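Local coordinates for protein MstE (Scytonema sp. PCC 10023, PDB 6SBF) that is a type II (class II) terpene cyclase that probably folds and cyclises isoprenoid chains into polycyclic scaffolds on the way to merosterols, at residues G43-F48 with M82-L87; T62-T67 with T112-Q117. The protein carries 1 engineered substitution. One frame throughout, in Å; residues are numbered along the deposited sequence.

Contact 1. Residues G43-F48 with M82-L87; sequences GWWQDF and MQAWEL
The indole of W44 lies under the base of the L87 side chain, with its benzo ring facing L87 CB, a CH-pi contact of 3.7 Å from that carbon to the centroid of the six-membered ring. L87 CB stands nearly above this ring, 15° off its normal but shifted toward the rim, where it meets W44 CZ2 at 3.6 Å. The indole and the leucine chain run past one another in opposite senses. W44 has its CG anti to the carbonyl carbon (chi1 -66°), and although its CB leaves the backbone away from the helix, the far end of the indole returns to bring CH2 within 3.6 Å of L87 O. Further out, L87 CD1 sits against backbone, 3.6 Å from G43 C. G43 allows this close fit: at its phi of 118° a CB would press on the carbonyl oxygen of the preceding residue, and it would also run into the Q83 side chain, whose NE2 lies 3.8 Å from G43 CA. G43 and W45 fit the G-x-W ending of the QW motif of squalene-hopene cyclases, probably in degenerate form, here in a turn leading from helix 18-37 to strand 47-50. N40 OD1 accepts from the amides of both G43 and W44, fixing that turn. W45 reaches helix 75-90 more lightly, its CZ3 4.2 Å from A84 CB in an oblique approach, while its NE1 hydrogen-bonds back to L35 O. Where strand 47-50 begins, D47 OD2 accepts from the amides of I350 and F351 at the start of helix 350-363.

Contact 2. Residues T62-T67 with T112-Q117; sequences TAYVGT and TGWALQ
Y64 points one edge at the face of W114 in an edge-to-face pair, the planes inclined at 66° and the centroid of its ring 4.8 Å from that of the six-membered ring of W114. The two side chains run side by side in the same direction, Y64 CG being anti to the backbone N (chi1 179°). CD2 of the Y64 ring lies over the centre of the indole, 3.7 Å from W114 CE2. Over the opposite face, toward the rim, lies NE2 of Q117 from W114's own helix. T67 meets the indole at its edge, crossing it at about a right angle with CG2 3.7 Å from W114 CZ3. Helices 59-69 and 109-121 run in roughly the same direction, their segments inclined at 37° with axes 7.9 Å apart, consistent with neighbours in one layer, probably the inner one, of the alpha6-alpha6 barrel. Such an approach depends on small residues: A63 CB presses against the backbone, 3.4 Å from A115 N. An alanine in place of W114 would probably leave the Y64 edge without its aromatic face and open a gap between Y64, T67 and Q117. The T67 hydroxyl turns back to its own helix, OG1 donating to A63 O at 2.8 Å; T67 N reaches that oxygen from the other face of the carbonyl plane. Away from W114, the phenol OH of Y64 hydrogen-bonds to T355 OG1.

In the fold
The segments of the two contacts alternate along the chain: 43-48, 62-67, 82-87, then 112-117. Their centres are about 10 Å apart, contact 2 lying about 9 Å from the centre of the chain and contact 1 about 16 Å. Helix 59-69 joins them, since T62 OG1 forms a probable hydrogen bond with W45 O (2.9 Å) and T62 CG2 packs on A84. V65 of the same helix lies against the W45 indole. Helix 75-90 follows helix 59-69 and precedes helix 109-121, consistent with an outer helix linking two inner ones of the barrel. Segment 43-48, touching helices 59-69 and 75-90, would thus pack against both layers of the one-domain cyclase.

Contact 1. Residues G43-F48 with M82-L87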
ATOM      1  N   GLY A  43      10.844 -18.237   3.458  1.00 17.42           N
ATOM      2  CA  GLY A  43      11.338 -16.895   3.191  1.00 14.86           C
ATOM      3  C   GLY A  43      10.240 -15.866   2.918  1.00 15.14           C
ATOM      4  O   GLY A  43      10.588 -14.731   2.631  1.00 15.31           O
ATOM      5  N   TRP A  44       8.976 -16.243   2.975  1.00 14.65           N
ATOM      6  CA  TRP A  44       7.887 -15.262   2.738  1.00 13.17           C
ATOM      7  C   TRP A  44       7.788 -14.256   3.880  1.00 12.43           C
ATOM      8  O   TRP A  44       7.929 -14.625   5.042  1.00 13.71           O
ATOM      9  CB  TRP A  44       6.553 -16.011   2.641  1.00 13.71           C
ATOM     10  CG  TRP A  44       6.395 -16.918   1.467  1.00 13.81           C
ATOM     11  CD1 TRP A  44       6.536 -18.275   1.456  1.00 15.66           C
ATOM     12  CD2 TRP A  44       6.014 -16.564   0.135  1.00 12.81           C
ATOM     13  NE1 TRP A  44       6.281 -18.780   0.208  1.00 15.45           N
ATOM     14  CE2 TRP A  44       5.954 -17.742  -0.627  1.00 13.20           C
ATOM     15  CE3 TRP A  44       5.793 -15.346  -0.503  1.00 13.61           C
ATOM     16  CZ2 TRP A  44       5.621 -17.739  -1.972  1.00 13.62           C
ATOM     17  CZ3 TRP A  44       5.457 -15.338  -1.834  1.00 13.24           C
ATOM     18  CH2 TRP A  44       5.369 -16.524  -2.563  1.00 13.63           C
ATOM     19  N   TRP A  45       7.361 -13.035   3.548  1.00 12.69           N
ATOM     20  CA  TRP A  45       6.693 -12.159   4.513  1.00 12.33           C
ATOM     21  C   TRP A  45       5.187 -12.453   4.544  1.00 12.25           C
ATOM     22  O   TRP A  45       4.577 -12.573   3.490  1.00 13.18           O
ATOM     23  CB  TRP A  45       6.915 -10.705   4.096  1.00 12.25           C
ATOM     24  CG  TRP A  45       8.310 -10.213   4.335  1.00 12.34           C
ATOM     25  CD1 TRP A  45       8.913 -10.020   5.529  1.00 13.93           C
ATOM     26  CD2 TRP A  45       9.267  -9.790   3.345  1.00 12.33           C
ATOM     27  NE1 TRP A  45      10.207  -9.570   5.367  1.00 13.48           N
ATOM     28  CE2 TRP A  45      10.425  -9.410   4.036  1.00 12.69           C
ATOM     29  CE3 TRP A  45       9.254  -9.688   1.944  1.00 12.23           C
ATOM     30  CZ2 TRP A  45      11.576  -8.988   3.350  1.00 14.40           C
ATOM     31  CZ3 TRP A  45      10.393  -9.276   1.252  1.00 13.21           C
ATOM     32  CH2 TRP A  45      11.526  -8.894   1.972  1.00 14.21           C
ATOM     33  N   GLN A  46       4.693 -12.652   5.757  1.00 12.54           N
ATOM     34  CA  GLN A  46       3.287 -12.981   5.976  1.00 13.19           C
ATOM     35  C   GLN A  46       2.643 -11.905   6.844  1.00 13.67           C
ATOM     36  O   GLN A  46       3.228 -11.444   7.803  1.00 13.77           O
ATOM     37  CB  GLN A  46       3.151 -14.280   6.764  1.00 13.97           C
ATOM     38  CG  GLN A  46       3.566 -15.512   6.013  1.00 16.80           C
ATOM     39  CD  GLN A  46       3.361 -16.740   6.876  1.00 19.50           C
ATOM     40  OE1 GLN A  46       4.120 -16.966   7.788  1.00 23.73           O
ATOM     41  NE2 GLN A  46       2.312 -17.469   6.623  1.00 21.34           N
ATOM     42  N   ASP A  47       1.379 -11.589   6.529  1.00 12.35           N
ATOM     43  CA  ASP A  47       0.619 -10.679   7.417  1.00 12.75           C
ATOM     44  C   ASP A  47      -0.838 -10.788   7.042  1.00 11.96           C
ATOM     45  O   ASP A  47      -1.176 -11.227   5.976  1.00 12.38           O
ATOM     46  CB  ASP A  47       1.121  -9.240   7.396  1.00 12.87           C
ATOM     47  CG  ASP A  47       1.318  -8.624   8.768  1.00 12.30           C
ATOM     48  OD1 ASP A  47       0.546  -9.046   9.710  1.00 13.11           O
ATOM     49  OD2 ASP A  47       2.154  -7.707   8.923  1.00 12.97           O
ATOM     50  N   PHE A  48      -1.679 -10.273   7.967  1.00 12.05           N
ATOM     51  CA  PHE A  48      -3.145 -10.310   7.913  1.00 13.98           C
ATOM     52  C   PHE A  48      -3.640 -11.725   8.138  1.00 13.41           C
ATOM     53  O   PHE A  48      -2.942 -12.701   7.861  1.00 14.07           O
ATOM     54  CB  PHE A  48      -3.724  -9.688   6.647  1.00 13.54           C
ATOM     55  CG  PHE A  48      -3.348  -8.232   6.445  1.00 12.39           C
ATOM     56  CD1 PHE A  48      -4.096  -7.227   7.043  1.00 14.10           C
ATOM     57  CD2 PHE A  48      -2.241  -7.879   5.674  1.00 14.41           C
ATOM     58  CE1 PHE A  48      -3.720  -5.899   6.881  1.00 16.68           C
ATOM     59  CE2 PHE A  48      -1.901  -6.544   5.538  1.00 16.62           C
ATOM     60  CZ  PHE A  48      -2.652  -5.554   6.119  1.00 17.71           C
ATOM     61  N   MET A  82      15.441 -10.490  -4.490  1.00 12.67           N
ATOM     62  CA  MET A  82      15.632 -11.535  -5.521  0.50 13.92           C
ATOM     63  C   MET A  82      14.980 -12.847  -5.030  1.00 12.62           C
ATOM     64  O   MET A  82      14.313 -13.518  -5.808  1.00 13.70           O
ATOM     65  CB  MET A  82      17.137 -11.702  -5.758  0.50 16.85           C
ATOM     66  CG  MET A  82      17.746 -10.525  -6.458  0.50 18.83           C
ATOM     67  SD  MET A  82      17.448 -10.709  -8.206  0.50 27.79           S
ATOM     68  CE  MET A  82      18.886 -11.711  -8.608  0.50 25.78           C
ATOM     69  N   GLN A  83      15.166 -13.183  -3.750  1.00 12.84           N
ATOM     70  CA  GLN A  83      14.564 -14.399  -3.185  1.00 14.06           C
ATOM     71  C   GLN A  83      13.028 -14.287  -3.192  1.00 13.16           C
ATOM     72  O   GLN A  83      12.328 -15.239  -3.518  1.00 13.96           O
ATOM     73  CB  GLN A  83      15.072 -14.683  -1.773  1.00 15.66           C
ATOM     74  CG  GLN A  83      14.214 -15.798  -1.084  1.00 20.96           C
ATOM     75  CD  GLN A  83      14.718 -16.222   0.281  1.00 25.42           C
ATOM     76  OE1 GLN A  83      15.465 -17.189   0.401  1.00 31.12           O
ATOM     77  NE2 GLN A  83      14.315 -15.490   1.314  1.00 19.41           N
ATOM     78  N   ALA A  84      12.505 -13.116  -2.844  1.00 12.49           N
ATOM     79  CA  ALA A  84      11.046 -12.906  -2.844  1.00 12.09           C
ATOM     80  C   ALA A  84      10.489 -13.118  -4.262  1.00 12.01           C
ATOM     81  O   ALA A  84       9.423 -13.730  -4.405  1.00 13.37           O
ATOM     82  CB  ALA A  84      10.721 -11.517  -2.337  1.00 13.74           C
ATOM     83  N   TRP A  85      11.202 -12.625  -5.279  1.00 12.35           N
ATOM     84  CA  TRP A  85      10.722 -12.826  -6.651  1.00 12.44           C
ATOM     85  C   TRP A  85      10.786 -14.304  -7.019  1.00 12.40           C
ATOM     86  O   TRP A  85       9.882 -14.808  -7.687  1.00 13.67           O
ATOM     87  CB  TRP A  85      11.563 -11.962  -7.618  1.00 13.05           C
ATOM     88  CG  TRP A  85      11.274 -12.171  -9.052  1.00 13.34           C
ATOM     89  CD1 TRP A  85      12.130 -12.644 -10.004  1.00 14.50           C
ATOM     90  CD2 TRP A  85      10.018 -11.959  -9.736  1.00 12.98           C
ATOM     91  NE1 TRP A  85      11.494 -12.753 -11.189  1.00 16.05           N
ATOM     92  CE2 TRP A  85      10.196 -12.326 -11.088  1.00 14.28           C
ATOM     93  CE3 TRP A  85       8.751 -11.492  -9.342  1.00 15.07           C
ATOM     94  CZ2 TRP A  85       9.181 -12.249 -12.030  1.00 16.08           C
ATOM     95  CZ3 TRP A  85       7.775 -11.405 -10.283  1.00 15.81           C
ATOM     96  CH2 TRP A  85       7.960 -11.800 -11.595  1.00 16.93           C
ATOM     97  N   GLU A  86      11.832 -15.001  -6.599  1.00 13.10           N
ATOM     98  CA  GLU A  86      11.890 -16.450  -6.864  1.00 13.84           C
ATOM     99  C   GLU A  86      10.712 -17.174  -6.189  1.00 13.42           C
ATOM    100  O   GLU A  86      10.124 -18.079  -6.822  1.00 14.34           O
ATOM    101  CB  GLU A  86      13.227 -17.023  -6.376  1.00 16.82           C
ATOM    102  CG  GLU A  86      14.400 -16.587  -7.226  1.00 18.35           C
ATOM    103  CD  GLU A  86      14.405 -16.941  -8.715  1.00 24.14           C
ATOM    104  OE1 GLU A  86      13.911 -18.026  -9.072  1.00 27.26           O
ATOM    105  OE2 GLU A  86      14.914 -16.107  -9.524  1.00 32.39           O
ATOM    106  N   LEU A  87      10.344 -16.767  -4.967  1.00 13.10           N
ATOM    107  CA  LEU A  87       9.150 -17.361  -4.301  1.00 12.77           C
ATOM    108  C   LEU A  87       7.880 -17.084  -5.124  1.00 13.50           C
ATOM    109  O   LEU A  87       7.073 -18.005  -5.321  1.00 14.49           O
ATOM    110  CB  LEU A  87       9.013 -16.801  -2.880  1.00 13.06           C
ATOM    111  CG  LEU A  87      10.120 -17.294  -1.930  1.00 13.91           C
ATOM    112  CD1 LEU A  87      10.007 -16.582  -0.581  1.00 16.40           C
ATOM    113  CD2 LEU A  87      10.060 -18.785  -1.712  1.00 17.39           C
TER

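Contact 2. Residues T62-T67 with T112-Q117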
ATOM      1  N   THR A  62       4.313 -10.149   0.591  1.00 10.82           N
ATOM      2  CA  THR A  62       5.728 -10.238   0.122  1.00 11.64           C
ATOM      3  C   THR A  62       5.962  -9.286  -1.052  1.00 10.92           C
ATOM      4  O   THR A  62       7.010  -8.629  -1.071  1.00 11.60           O
ATOM      5  CB  THR A  62       6.031 -11.704  -0.163  1.00 11.28           C
ATOM      6  OG1 THR A  62       6.080 -12.415   1.071  1.00 12.24           O
ATOM      7  CG2 THR A  62       7.356 -11.897  -0.863  1.00 11.21           C
ATOM      8  N   ALA A  63       5.040  -9.224  -1.979  1.00 10.78           N
ATOM      9  CA  ALA A  63       5.166  -8.295  -3.133  1.00 11.64           C
ATOM     10  C   ALA A  63       5.241  -6.861  -2.595  1.00 11.94           C
ATOM     11  O   ALA A  63       6.045  -6.023  -3.079  1.00 11.46           O
ATOM     12  CB  ALA A  63       4.030  -8.503  -4.110  1.00 12.21           C
ATOM     13  N   TYR A  64       4.336  -6.519  -1.650  1.00 10.94           N
ATOM     14  CA  TYR A  64       4.274  -5.167  -1.079  1.00 10.69           C
ATOM     15  C   TYR A  64       5.566  -4.844  -0.326  1.00 10.75           C
ATOM     16  O   TYR A  64       6.175  -3.794  -0.519  1.00 11.22           O
ATOM     17  CB  TYR A  64       3.030  -5.032  -0.227  1.00 11.41           C
ATOM     18  CG  TYR A  64       2.873  -3.692   0.444  1.00 10.79           C
ATOM     19  CD1 TYR A  64       3.376  -3.413   1.691  1.00 10.49           C
ATOM     20  CD2 TYR A  64       2.175  -2.690  -0.206  1.00 11.64           C
ATOM     21  CE1 TYR A  64       3.149  -2.213   2.350  1.00 10.98           C
ATOM     22  CE2 TYR A  64       1.958  -1.475   0.441  1.00 11.93           C
ATOM     23  CZ  TYR A  64       2.415  -1.228   1.715  1.00 11.17           C
ATOM     24  OH  TYR A  64       2.187  -0.033   2.360  1.00 12.89           O
ATOM     25  N   VAL A  65       5.935  -5.707   0.598  1.00 10.99           N
ATOM     26  CA  VAL A  65       7.127  -5.461   1.445  1.00 11.12           C
ATOM     27  C   VAL A  65       8.369  -5.380   0.538  1.00 11.43           C
ATOM     28  O   VAL A  65       9.208  -4.516   0.794  1.00 11.77           O
ATOM     29  CB  VAL A  65       7.252  -6.503   2.551  1.00 12.03           C
ATOM     30  CG1 VAL A  65       8.565  -6.364   3.284  1.00 12.53           C
ATOM     31  CG2 VAL A  65       6.102  -6.400   3.533  1.00 12.68           C
ATOM     32  N   GLY A  66       8.476  -6.289  -0.406  1.00 11.00           N
ATOM     33  CA  GLY A  66       9.644  -6.237  -1.301  1.00 11.73           C
ATOM     34  C   GLY A  66       9.683  -4.928  -2.042  1.00 11.41           C
ATOM     35  O   GLY A  66      10.763  -4.309  -2.135  1.00 12.11           O
ATOM     36  N   THR A  67       8.541  -4.447  -2.540  1.00 11.12           N
ATOM     37  CA  THR A  67       8.513  -3.154  -3.244  1.00 10.36           C
ATOM     38  C   THR A  67       8.929  -2.049  -2.264  1.00 11.34           C
ATOM     39  O   THR A  67       9.700  -1.122  -2.639  1.00 12.10           O
ATOM     40  CB  THR A  67       7.124  -2.928  -3.863  1.00 11.61           C
ATOM     41  OG1 THR A  67       6.833  -3.935  -4.828  1.00 12.22           O
ATOM     42  CG2 THR A  67       7.039  -1.560  -4.534  1.00 12.65           C
ATOM     43  N   THR A 112      -1.196  -8.563  -7.947  1.00 11.18           N
ATOM     44  CA  THR A 112      -0.416  -8.703  -9.233  1.00 11.21           C
ATOM     45  C   THR A 112       0.359  -7.433  -9.526  1.00 12.18           C
ATOM     46  O   THR A 112       1.529  -7.501  -9.925  1.00 12.39           O
ATOM     47  CB  THR A 112      -1.352  -9.167 -10.364  1.00 12.04           C
ATOM     48  OG1 THR A 112      -1.925 -10.434 -10.021  1.00 12.63           O
ATOM     49  CG2 THR A 112      -0.644  -9.294 -11.659  1.00 12.99           C
ATOM     50  N   GLY A 113      -0.242  -6.270  -9.332  1.00 11.80           N
ATOM     51  CA  GLY A 113       0.483  -5.017  -9.529  1.00 11.72           C
ATOM     52  C   GLY A 113       1.667  -4.865  -8.626  1.00 11.48           C
ATOM     53  O   GLY A 113       2.766  -4.513  -9.107  1.00 12.92           O
ATOM     54  N   TRP A 114       1.536  -5.163  -7.345  1.00 11.00           N
ATOM     55  CA  TRP A 114       2.685  -5.074  -6.432  1.00 11.89           C
ATOM     56  C   TRP A 114       3.774  -6.067  -6.841  1.00 11.42           C
ATOM     57  O   TRP A 114       4.968  -5.730  -6.719  1.00 12.03           O
ATOM     58  CB  TRP A 114       2.280  -5.289  -4.973  1.00 11.79           C
ATOM     59  CG  TRP A 114       1.513  -4.125  -4.428  1.00 11.98           C
ATOM     60  CD1 TRP A 114       0.165  -4.037  -4.208  1.00 13.18           C
ATOM     61  CD2 TRP A 114       2.054  -2.837  -4.041  1.00 11.33           C
ATOM     62  NE1 TRP A 114      -0.181  -2.783  -3.765  1.00 13.30           N
ATOM     63  CE2 TRP A 114       0.968  -2.033  -3.614  1.00 12.50           C
ATOM     64  CE3 TRP A 114       3.361  -2.322  -3.959  1.00 12.59           C
ATOM     65  CZ2 TRP A 114       1.149  -0.725  -3.214  1.00 12.86           C
ATOM     66  CZ3 TRP A 114       3.530  -1.022  -3.537  1.00 13.37           C
ATOM     67  CH2 TRP A 114       2.425  -0.223  -3.165  1.00 13.86           C
ATOM     68  N   ALA A 115       3.411  -7.253  -7.233  1.00 11.27           N
ATOM     69  CA  ALA A 115       4.398  -8.268  -7.668  1.00 12.31           C
ATOM     70  C   ALA A 115       5.151  -7.739  -8.882  1.00 11.91           C
ATOM     71  O   ALA A 115       6.364  -7.992  -8.989  1.00 12.59           O
ATOM     72  CB  ALA A 115       3.722  -9.589  -7.982  1.00 12.88           C
ATOM     73  N   LEU A 116       4.481  -7.041  -9.781  1.00 11.47           N
ATOM     74  CA  LEU A 116       5.121  -6.412 -10.949  1.00 11.37           C
ATOM     75  C   LEU A 116       6.037  -5.270 -10.544  1.00 11.40           C
ATOM     76  O   LEU A 116       7.083  -5.079 -11.236  1.00 13.48           O
ATOM     77  CB  LEU A 116       4.082  -6.089 -12.010  1.00 11.98           C
ATOM     78  CG  LEU A 116       3.436  -7.282 -12.690  1.00 13.14           C
ATOM     79  CD1 LEU A 116       2.220  -6.833 -13.496  1.00 14.44           C
ATOM     80  CD2 LEU A 116       4.444  -7.978 -13.618  1.00 17.00           C
ATOM     81  N   GLN A 117       5.716  -4.492  -9.528  1.00 11.88           N
ATOM     82  CA  GLN A 117       6.630  -3.457  -9.027  1.00 12.13           C
ATOM     83  C   GLN A 117       7.892  -4.151  -8.518  1.00 12.09           C
ATOM     84  O   GLN A 117       9.015  -3.670  -8.718  1.00 13.49           O
ATOM     85  CB  GLN A 117       5.955  -2.601  -7.959  1.00 12.85           C
ATOM     86  CG  GLN A 117       4.836  -1.712  -8.484  1.00 13.78           C
ATOM     87  CD  GLN A 117       4.427  -0.696  -7.442  1.00 14.02           C
ATOM     88  OE1 GLN A 117       5.216   0.169  -7.067  1.00 15.81           O
ATOM     89  NE2 GLN A 117       3.177  -0.780  -6.963  1.00 17.08           N
TER